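Local coordinates for RagB/SusD family nutrient uptake outer membrane protein (Bacteroides thetaiotaomicron, PDB 7KV2), which probably binds beta-glucan at the bacterial outer membrane, as a SusD-family surface glycan-binding protein, for nutrient uptake, at residues A138-V152 and M190-L203. Numbering follows the deposited sequence.
Sequences ANRAYYEAQVIALRV and MVTSLEEVIQLNVL
V152 sits in a hollow made by M190, S193 and L194, at one end of a seam between the helical segments 138-152 and 190-200, which run antiparallel at 157° with their axes 9.2 Å apart at the nearest point. From the branch point of V152 outward, CB itself meets L194 CD2, at 3.7 Å. CG1, anti to the backbone N (chi1 177°), packs against M190 CB and the CG and CD2 of L194, while CG2 leans on S193 CB at 3.6 Å and on the carbonyl O of M190. An alanine in place of L194 would probably leave V152 CG1 without its isobutyl neighbour and open a gap on that flank. S193 meets V152 and I148 chiefly through its CB; its OG bonds back to K189 O within its own helix.

One turn back, the side chains of I148 and V197 pass one another pointing opposite ways, CG2 against CG2 at 3.6 Å. The backbones come nearest at A145, its CA 5.0 Å from that of V197, where the small methyl lets them close in. Beyond N201, whose positive phi ends the helical course, V202 and L203 fold back over the same methyl: V202 CG1 reaches A145 CB at 3.6 Å and L203 CD2 lies 3.8 Å from it. V202 CG2 presses on Y142 CB, and L203 CD2 comes to the edge of the Y142 ring, 4.0 Å from CE1. L200 CD1 packs over the backbone at A141 O. No hydrogen bond crosses the seam, which is held by apolar contacts. Helix 110-130 covers another side of 138-152, and helix 217-231 backs 190-203 through M190, V191, I198 and L203. Such antiparallel helix packing is characteristic of the tetratricopeptide-repeat-like helical scaffold of SusD-family proteins.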
ATOM      1  N   ALA A 138       5.739  27.412 -16.365  1.00 42.63           N
ATOM      2  CA  ALA A 138       6.210  26.006 -16.355  1.00 43.25           C
ATOM      3  C   ALA A 138       6.237  25.485 -14.911  1.00 42.50           C
ATOM      4  O   ALA A 138       5.874  24.306 -14.702  1.00 37.94           O
ATOM      5  CB  ALA A 138       7.562  25.892 -16.996  1.00 40.15           C
ATOM      6  N   ASN A 139       6.623  26.322 -13.943  1.00 37.34           N
ATOM      7  CA  ASN A 139       6.738  25.878 -12.528  1.00 41.74           C
ATOM      8  C   ASN A 139       5.328  25.743 -11.935  1.00 43.34           C
ATOM      9  O   ASN A 139       5.053  24.731 -11.246  1.00 37.00           O
ATOM     10  CB  ASN A 139       7.622  26.786 -11.676  1.00 39.19           C
ATOM     11  CG  ASN A 139       9.096  26.535 -11.883  1.00 47.28           C
ATOM     12  OD1 ASN A 139       9.469  25.693 -12.692  1.00 47.54           O
ATOM     13  ND2 ASN A 139       9.937  27.257 -11.156  1.00 52.98           N
ATOM     14  N   ARG A 140       4.454  26.712 -12.196  1.00 37.55           N
ATOM     15  CA  ARG A 140       3.059  26.665 -11.702  1.00 36.86           C
ATOM     16  C   ARG A 140       2.487  25.292 -12.061  1.00 35.34           C
ATOM     17  O   ARG A 140       1.995  24.605 -11.140  1.00 36.43           O
ATOM     18  CB  ARG A 140       2.226  27.811 -12.292  1.00 37.74           C
ATOM     19  CG  ARG A 140       0.748  27.783 -11.920  1.00 39.56           C
ATOM     20  CD  ARG A 140      -0.003  28.845 -12.709  1.00 46.90           C
ATOM     21  NE  ARG A 140       0.591  30.124 -12.342  1.00 54.23           N
ATOM     22  CZ  ARG A 140       0.297  30.814 -11.246  1.00 56.68           C
ATOM     23  NH1 ARG A 140      -0.656  30.400 -10.421  1.00 55.30           N
ATOM     24  NH2 ARG A 140       0.949  31.938 -10.999  1.00 61.04           N
ATOM     25  N   ALA A 141       2.551  24.924 -13.340  1.00 32.49           N
ATOM     26  CA  ALA A 141       1.941  23.695 -13.908  1.00 34.01           C
ATOM     27  C   ALA A 141       2.551  22.453 -13.219  1.00 34.92           C
ATOM     28  O   ALA A 141       1.792  21.519 -12.914  1.00 31.36           O
ATOM     29  CB  ALA A 141       2.149  23.673 -15.400  1.00 33.55           C
ATOM     30  N   TYR A 142       3.866  22.465 -12.976  1.00 31.08           N
ATOM     31  CA  TYR A 142       4.595  21.356 -12.315  1.00 32.62           C
ATOM     32  C   TYR A 142       4.137  21.244 -10.856  1.00 33.37           C
ATOM     33  O   TYR A 142       3.905  20.113 -10.418  1.00 29.58           O
ATOM     34  CB  TYR A 142       6.111  21.526 -12.401  1.00 31.46           C
ATOM     35  CG  TYR A 142       6.914  20.413 -11.764  1.00 30.08           C
ATOM     36  CD1 TYR A 142       6.672  19.071 -12.056  1.00 30.25           C
ATOM     37  CD2 TYR A 142       7.931  20.702 -10.868  1.00 30.37           C
ATOM     38  CE1 TYR A 142       7.423  18.059 -11.466  1.00 30.91           C
ATOM     39  CE2 TYR A 142       8.699  19.703 -10.283  1.00 30.17           C
ATOM     40  CZ  TYR A 142       8.444  18.373 -10.584  1.00 31.62           C
ATOM     41  OH  TYR A 142       9.212  17.411  -9.982  1.00 32.05           O
ATOM     42  N   TYR A 143       4.059  22.346 -10.113  1.00 32.48           N
ATOM     43  CA  TYR A 143       3.592  22.348  -8.701  1.00 30.98           C
ATOM     44  C   TYR A 143       2.164  21.810  -8.647  1.00 32.52           C
ATOM     45  O   TYR A 143       1.821  21.030  -7.738  1.00 33.86           O
ATOM     46  CB  TYR A 143       3.676  23.746  -8.078  1.00 34.60           C
ATOM     47  CG  TYR A 143       5.050  24.370  -8.088  1.00 34.53           C
ATOM     48  CD1 TYR A 143       6.200  23.588  -8.132  1.00 33.83           C
ATOM     49  CD2 TYR A 143       5.220  25.749  -8.048  1.00 34.83           C
ATOM     50  CE1 TYR A 143       7.467  24.147  -8.164  1.00 34.47           C
ATOM     51  CE2 TYR A 143       6.484  26.322  -8.053  1.00 33.62           C
ATOM     52  CZ  TYR A 143       7.610  25.524  -8.144  1.00 34.50           C
ATOM     53  OH  TYR A 143       8.875  26.038  -8.139  1.00 35.04           O
ATOM     54  N   GLU A 144       1.333  22.279  -9.572  1.00 30.18           N
ATOM     55  CA  GLU A 144      -0.079  21.878  -9.724  1.00 30.90           C
ATOM     56  C   GLU A 144      -0.149  20.380 -10.031  1.00 29.54           C
ATOM     57  O   GLU A 144      -0.992  19.690  -9.441  1.00 28.11           O
ATOM     58  CB  GLU A 144      -0.729  22.602 -10.908  1.00 34.64           C
ATOM     59  CG  GLU A 144      -1.131  24.043 -10.607  1.00 39.53           C
ATOM     60  CD  GLU A 144      -1.786  24.799 -11.770  1.00 44.33           C
ATOM     61  OE1 GLU A 144      -1.713  24.316 -12.936  1.00 46.61           O
ATOM     62  OE2 GLU A 144      -2.375  25.867 -11.507  1.00 45.50           O
ATOM     63  N   ALA A 145       0.643  19.902 -10.978  1.00 26.20           N
ATOM     64  CA  ALA A 145       0.659  18.462 -11.348  1.00 25.80           C
ATOM     65  C   ALA A 145       0.953  17.624 -10.093  1.00 25.10           C
ATOM     66  O   ALA A 145       0.246  16.639  -9.881  1.00 26.73           O
ATOM     67  CB  ALA A 145       1.643  18.200 -12.450  1.00 25.82           C
ATOM     68  N   GLN A 146       1.919  18.006  -9.268  1.00 24.25           N
ATOM     69  CA  GLN A 146       2.294  17.188  -8.076  1.00 25.01           C
ATOM     70  C   GLN A 146       1.157  17.180  -7.056  1.00 27.24           C
ATOM     71  O   GLN A 146       0.742  16.075  -6.582  1.00 24.94           O
ATOM     72  CB  GLN A 146       3.576  17.698  -7.426  1.00 24.77           C
ATOM     73  CG  GLN A 146       4.799  17.651  -8.348  1.00 22.68           C
ATOM     74  CD  GLN A 146       5.980  18.298  -7.668  1.00 25.96           C
ATOM     75  OE1 GLN A 146       6.531  17.757  -6.706  1.00 21.26           O
ATOM     76  NE2 GLN A 146       6.358  19.493  -8.127  1.00 26.38           N
ATOM     77  N   VAL A 147       0.645  18.357  -6.685  1.00 25.34           N
ATOM     78  CA  VAL A 147      -0.350  18.406  -5.582  1.00 24.65           C
ATOM     79  C   VAL A 147      -1.716  17.924  -6.060  1.00 23.24           C
ATOM     80  O   VAL A 147      -2.380  17.364  -5.228  1.00 24.01           O
ATOM     81  CB  VAL A 147      -0.401  19.771  -4.863  1.00 28.72           C
ATOM     82  CG1 VAL A 147       0.978  20.153  -4.345  1.00 29.26           C
ATOM     83  CG2 VAL A 147      -1.000  20.873  -5.736  1.00 28.59           C
ATOM     84  N   ILE A 148      -2.131  18.068  -7.324  1.00 23.86           N
ATOM     85  CA  ILE A 148      -3.439  17.491  -7.737  1.00 25.71           C
ATOM     86  C   ILE A 148      -3.324  15.951  -7.748  1.00 26.27           C
ATOM     87  O   ILE A 148      -4.257  15.251  -7.339  1.00 23.69           O
ATOM     88  CB  ILE A 148      -3.906  18.052  -9.089  1.00 27.76           C
ATOM     89  CG1 ILE A 148      -4.121  19.571  -9.047  1.00 31.74           C
ATOM     90  CG2 ILE A 148      -5.161  17.315  -9.520  1.00 28.34           C
ATOM     91  CD1 ILE A 148      -4.357  20.174 -10.436  1.00 36.52           C
ATOM     92  N   ALA A 149      -2.189  15.417  -8.180  1.00 24.78           N
ATOM     93  CA  ALA A 149      -1.974  13.959  -8.221  1.00 22.92           C
ATOM     94  C   ALA A 149      -1.919  13.428  -6.791  1.00 21.46           C
ATOM     95  O   ALA A 149      -2.582  12.414  -6.530  1.00 20.90           O
ATOM     96  CB  ALA A 149      -0.706  13.630  -8.982  1.00 24.59           C
ATOM     97  N   LEU A 150      -1.182  14.084  -5.895  1.00 22.15           N
ATOM     98  CA  LEU A 150      -1.168  13.712  -4.452  1.00 20.94           C
ATOM     99  C   LEU A 150      -2.582  13.792  -3.898  1.00 23.87           C
ATOM    100  O   LEU A 150      -2.969  12.940  -3.085  1.00 20.56           O
ATOM    101  CB  LEU A 150      -0.217  14.601  -3.665  1.00 21.07           C
ATOM    102  CG  LEU A 150       1.278  14.318  -3.866  1.00 22.42           C
ATOM    103  CD1 LEU A 150       2.087  15.432  -3.221  1.00 22.94           C
ATOM    104  CD2 LEU A 150       1.694  12.970  -3.268  1.00 22.41           C
ATOM    105  N   ARG A 151      -3.358  14.793  -4.315  1.00 22.75           N
ATOM    106  CA  ARG A 151      -4.702  14.944  -3.723  1.00 21.77           C
ATOM    107  C   ARG A 151      -5.557  13.730  -4.080  1.00 20.11           C
ATOM    108  O   ARG A 151      -6.258  13.260  -3.209  1.00 21.60           O
ATOM    109  CB  ARG A 151      -5.370  16.237  -4.203  1.00 25.07           C
ATOM    110  CG  ARG A 151      -6.667  16.535  -3.474  1.00 25.70           C
ATOM    111  CD  ARG A 151      -7.080  18.006  -3.655  1.00 28.95           C
ATOM    112  NE  ARG A 151      -7.406  18.270  -5.045  1.00 31.61           N
ATOM    113  CZ  ARG A 151      -7.433  19.486  -5.614  1.00 35.72           C
ATOM    114  NH1 ARG A 151      -7.138  20.566  -4.917  1.00 34.99           N
ATOM    115  NH2 ARG A 151      -7.737  19.606  -6.886  1.00 38.81           N
ATOM    116  N   VAL A 152      -5.494  13.242  -5.314  1.00 21.21           N
ATOM    117  CA  VAL A 152      -6.237  12.037  -5.778  1.00 21.60           C
ATOM    118  C   VAL A 152      -5.710  10.823  -4.998  1.00 21.15           C
ATOM    119  O   VAL A 152      -6.540   9.971  -4.606  1.00 23.87           O
ATOM    120  CB  VAL A 152      -6.140  11.859  -7.300  1.00 23.22           C
ATOM    121  CG1 VAL A 152      -6.835  10.583  -7.766  1.00 24.82           C
ATOM    122  CG2 VAL A 152      -6.733  13.061  -8.046  1.00 25.28           C
ATOM    123  N   MET A 190     -12.023  12.391  -8.844  1.00 30.77           N
ATOM    124  CA  MET A 190     -10.647  11.802  -8.877  1.00 28.04           C
ATOM    125  C   MET A 190     -10.187  11.605 -10.322  1.00 24.88           C
ATOM    126  O   MET A 190      -9.091  12.089 -10.687  1.00 25.86           O
ATOM    127  CB  MET A 190     -10.629  10.473  -8.120  1.00 26.64           C
ATOM    128  CG  MET A 190     -10.747  10.696  -6.625  1.00 26.91           C
ATOM    129  SD  MET A 190     -11.083   9.159  -5.696  1.00 29.59           S
ATOM    130  CE  MET A 190      -9.666   8.127  -6.087  1.00 31.28           C
ATOM    131  N   VAL A 191     -10.948  10.888 -11.131  1.00 24.52           N
ATOM    132  CA  VAL A 191     -10.488  10.532 -12.491  1.00 27.43           C
ATOM    133  C   VAL A 191     -10.337  11.796 -13.344  1.00 27.93           C
ATOM    134  O   VAL A 191      -9.350  11.881 -14.091  1.00 26.53           O
ATOM    135  CB  VAL A 191     -11.361   9.435 -13.126  1.00 29.86           C
ATOM    136  CG1 VAL A 191     -12.710   9.935 -13.621  1.00 30.54           C
ATOM    137  CG2 VAL A 191     -10.571   8.774 -14.244  1.00 31.94           C
ATOM    138  N   THR A 192     -11.236  12.779 -13.210  1.00 29.98           N
ATOM    139  CA  THR A 192     -11.147  14.055 -13.966  1.00 32.19           C
ATOM    140  C   THR A 192      -9.871  14.809 -13.554  1.00 31.52           C
ATOM    141  O   THR A 192      -9.197  15.319 -14.443  1.00 29.66           O
ATOM    142  CB  THR A 192     -12.412  14.908 -13.780  1.00 36.75           C
ATOM    143  OG1 THR A 192     -13.480  14.138 -14.321  1.00 38.44           O
ATOM    144  CG2 THR A 192     -12.344  16.231 -14.507  1.00 39.09           C
ATOM    145  N   SER A 193      -9.537  14.869 -12.259  1.00 27.64           N
ATOM    146  CA  SER A 193      -8.280  15.486 -11.760  1.00 27.98           C
ATOM    147  C   SER A 193      -7.052  14.822 -12.390  1.00 27.17           C
ATOM    148  O   SER A 193      -6.135  15.541 -12.804  1.00 26.71           O
ATOM    149  CB  SER A 193      -8.195  15.427 -10.259  1.00 30.07           C
ATOM    150  OG  SER A 193      -9.122  16.318  -9.660  1.00 30.55           O
ATOM    151  N   LEU A 194      -7.030  13.492 -12.465  1.00 26.97           N
ATOM    152  CA  LEU A 194      -5.899  12.767 -13.093  1.00 26.86           C
ATOM    153  C   LEU A 194      -5.814  13.149 -14.582  1.00 26.96           C
ATOM    154  O   LEU A 194      -4.677  13.300 -15.068  1.00 26.36           O
ATOM    155  CB  LEU A 194      -6.052  11.257 -12.908  1.00 27.04           C
ATOM    156  CG  LEU A 194      -5.951  10.761 -11.464  1.00 27.99           C
ATOM    157  CD1 LEU A 194      -5.845   9.244 -11.434  1.00 27.65           C
ATOM    158  CD2 LEU A 194      -4.775  11.382 -10.729  1.00 29.45           C
ATOM    159  N   GLU A 195      -6.946  13.245 -15.287  1.00 29.29           N
ATOM    160  CA  GLU A 195      -6.974  13.645 -16.724  1.00 29.96           C
ATOM    161  C   GLU A 195      -6.302  15.019 -16.863  1.00 29.60           C
ATOM    162  O   GLU A 195      -5.464  15.192 -17.759  1.00 30.68           O
ATOM    163  CB  GLU A 195      -8.410  13.637 -17.242  1.00 31.78           C
ATOM    164  CG  GLU A 195      -8.952  12.233 -17.454  1.00 34.08           C
ATOM    165  CD  GLU A 195     -10.447  12.060 -17.745  1.00 38.38           C
ATOM    166  OE1 GLU A 195     -11.217  13.025 -17.580  1.00 36.17           O
ATOM    167  OE2 GLU A 195     -10.822  10.934 -18.109  1.00 37.78           O
ATOM    168  N   GLU A 196      -6.622  15.942 -15.967  1.00 32.87           N
ATOM    169  CA  GLU A 196      -6.070  17.323 -15.994  1.00 33.88           C
ATOM    170  C   GLU A 196      -4.569  17.290 -15.757  1.00 32.21           C
ATOM    171  O   GLU A 196      -3.846  18.068 -16.387  1.00 29.90           O
ATOM    172  CB  GLU A 196      -6.672  18.181 -14.896  1.00 37.04           C
ATOM    173  CG  GLU A 196      -8.104  18.557 -15.162  1.00 41.17           C
ATOM    174  CD  GLU A 196      -8.702  19.315 -13.993  1.00 48.45           C
ATOM    175  OE1 GLU A 196      -7.912  19.838 -13.145  1.00 52.09           O
ATOM    176  OE2 GLU A 196      -9.945  19.357 -13.912  1.00 56.01           O
ATOM    177  N   VAL A 197      -4.117  16.501 -14.786  1.00 27.73           N
ATOM    178  CA  VAL A 197      -2.671  16.400 -14.481  1.00 25.71           C
ATOM    179  C   VAL A 197      -1.977  15.835 -15.719  1.00 23.61           C
ATOM    180  O   VAL A 197      -0.885  16.324 -16.075  1.00 29.71           O
ATOM    181  CB  VAL A 197      -2.417  15.490 -13.260  1.00 25.95           C
ATOM    182  CG1 VAL A 197      -0.990  15.002 -13.267  1.00 26.22           C
ATOM    183  CG2 VAL A 197      -2.792  16.190 -11.979  1.00 26.74           C
ATOM    184  N   ILE A 198      -2.548  14.803 -16.332  1.00 24.50           N
ATOM    185  CA  ILE A 198      -1.919  14.152 -17.513  1.00 25.39           C
ATOM    186  C   ILE A 198      -1.821  15.213 -18.617  1.00 30.94           C
ATOM    187  O   ILE A 198      -0.776  15.305 -19.288  1.00 26.12           O
ATOM    188  CB  ILE A 198      -2.712  12.904 -17.928  1.00 29.93           C
ATOM    189  CG1 ILE A 198      -2.522  11.783 -16.882  1.00 31.46           C
ATOM    190  CG2 ILE A 198      -2.318  12.443 -19.319  1.00 30.58           C
ATOM    191  CD1 ILE A 198      -3.525  10.637 -16.945  1.00 30.85           C
ATOM    192  N   GLN A 199      -2.886  15.989 -18.787  1.00 30.77           N
ATOM    193  CA  GLN A 199      -2.955  16.975 -19.900  1.00 31.45           C
ATOM    194  C   GLN A 199      -2.000  18.146 -19.642  1.00 37.85           C
ATOM    195  O   GLN A 199      -1.664  18.821 -20.625  1.00 37.26           O
ATOM    196  CB  GLN A 199      -4.397  17.438 -20.079  1.00 31.44           C
ATOM    197  CG  GLN A 199      -5.306  16.337 -20.596  1.00 35.54           C
ATOM    198  CD  GLN A 199      -6.761  16.743 -20.517  1.00 39.02           C
ATOM    199  OE1 GLN A 199      -7.070  17.893 -20.239  1.00 46.67           O
ATOM    200  NE2 GLN A 199      -7.664  15.805 -20.728  1.00 41.77           N
ATOM    201  N   LEU A 200      -1.577  18.427 -18.402  1.00 35.69           N
ATOM    202  CA  LEU A 200      -0.578  19.507 -18.164  1.00 36.10           C
ATOM    203  C   LEU A 200       0.732  19.152 -18.894  1.00 36.80           C
ATOM    204  O   LEU A 200       1.457  20.077 -19.289  1.00 31.99           O
ATOM    205  CB  LEU A 200      -0.346  19.728 -16.665  1.00 34.72           C
ATOM    206  CG  LEU A 200      -1.470  20.456 -15.930  1.00 36.10           C
ATOM    207  CD1 LEU A 200      -1.266  20.361 -14.428  1.00 38.29           C
ATOM    208  CD2 LEU A 200      -1.569  21.922 -16.351  1.00 34.10           C
ATOM    209  N   ASN A 201       1.048  17.858 -19.027  1.00 35.18           N
ATOM    210  CA  ASN A 201       2.209  17.362 -19.811  1.00 34.79           C
ATOM    211  C   ASN A 201       3.527  17.932 -19.262  1.00 36.07           C
ATOM    212  O   ASN A 201       4.391  18.385 -20.071  1.00 34.61           O
ATOM    213  CB  ASN A 201       2.036  17.696 -21.294  1.00 37.32           C
ATOM    214  CG  ASN A 201       3.021  16.946 -22.148  1.00 43.25           C
ATOM    215  OD1 ASN A 201       3.457  15.856 -21.781  1.00 50.45           O
ATOM    216  ND2 ASN A 201       3.381  17.524 -23.277  1.00 47.25           N
ATOM    217  N   VAL A 202       3.715  17.899 -17.946  1.00 30.59           N
ATOM    218  CA  VAL A 202       4.902  18.482 -17.253  1.00 31.44           C
ATOM    219  C   VAL A 202       5.622  17.424 -16.398  1.00 30.83           C
ATOM    220  O   VAL A 202       6.715  17.696 -15.933  1.00 32.24           O
ATOM    221  CB  VAL A 202       4.465  19.688 -16.403  1.00 36.41           C
ATOM    222  CG1 VAL A 202       3.433  19.325 -15.338  1.00 34.46           C
ATOM    223  CG2 VAL A 202       5.659  20.402 -15.801  1.00 39.41           C
ATOM    224  N   LEU A 203       5.019  16.267 -16.141  1.00 28.77           N
ATOM    225  CA  LEU A 203       5.640  15.265 -15.233  1.00 26.02           C
ATOM    226  C   LEU A 203       6.616  14.407 -16.022  1.00 25.73           C
ATOM    227  O   LEU A 203       6.308  13.924 -17.099  1.00 27.39           O
ATOM    228  CB  LEU A 203       4.534  14.398 -14.641  1.00 23.84           C
ATOM    229  CG  LEU A 203       3.652  15.098 -13.621  1.00 24.81           C
ATOM    230  CD1 LEU A 203       2.515  14.210 -13.152  1.00 25.89           C
ATOM    231  CD2 LEU A 203       4.454  15.613 -12.435  1.00 27.46           C
TER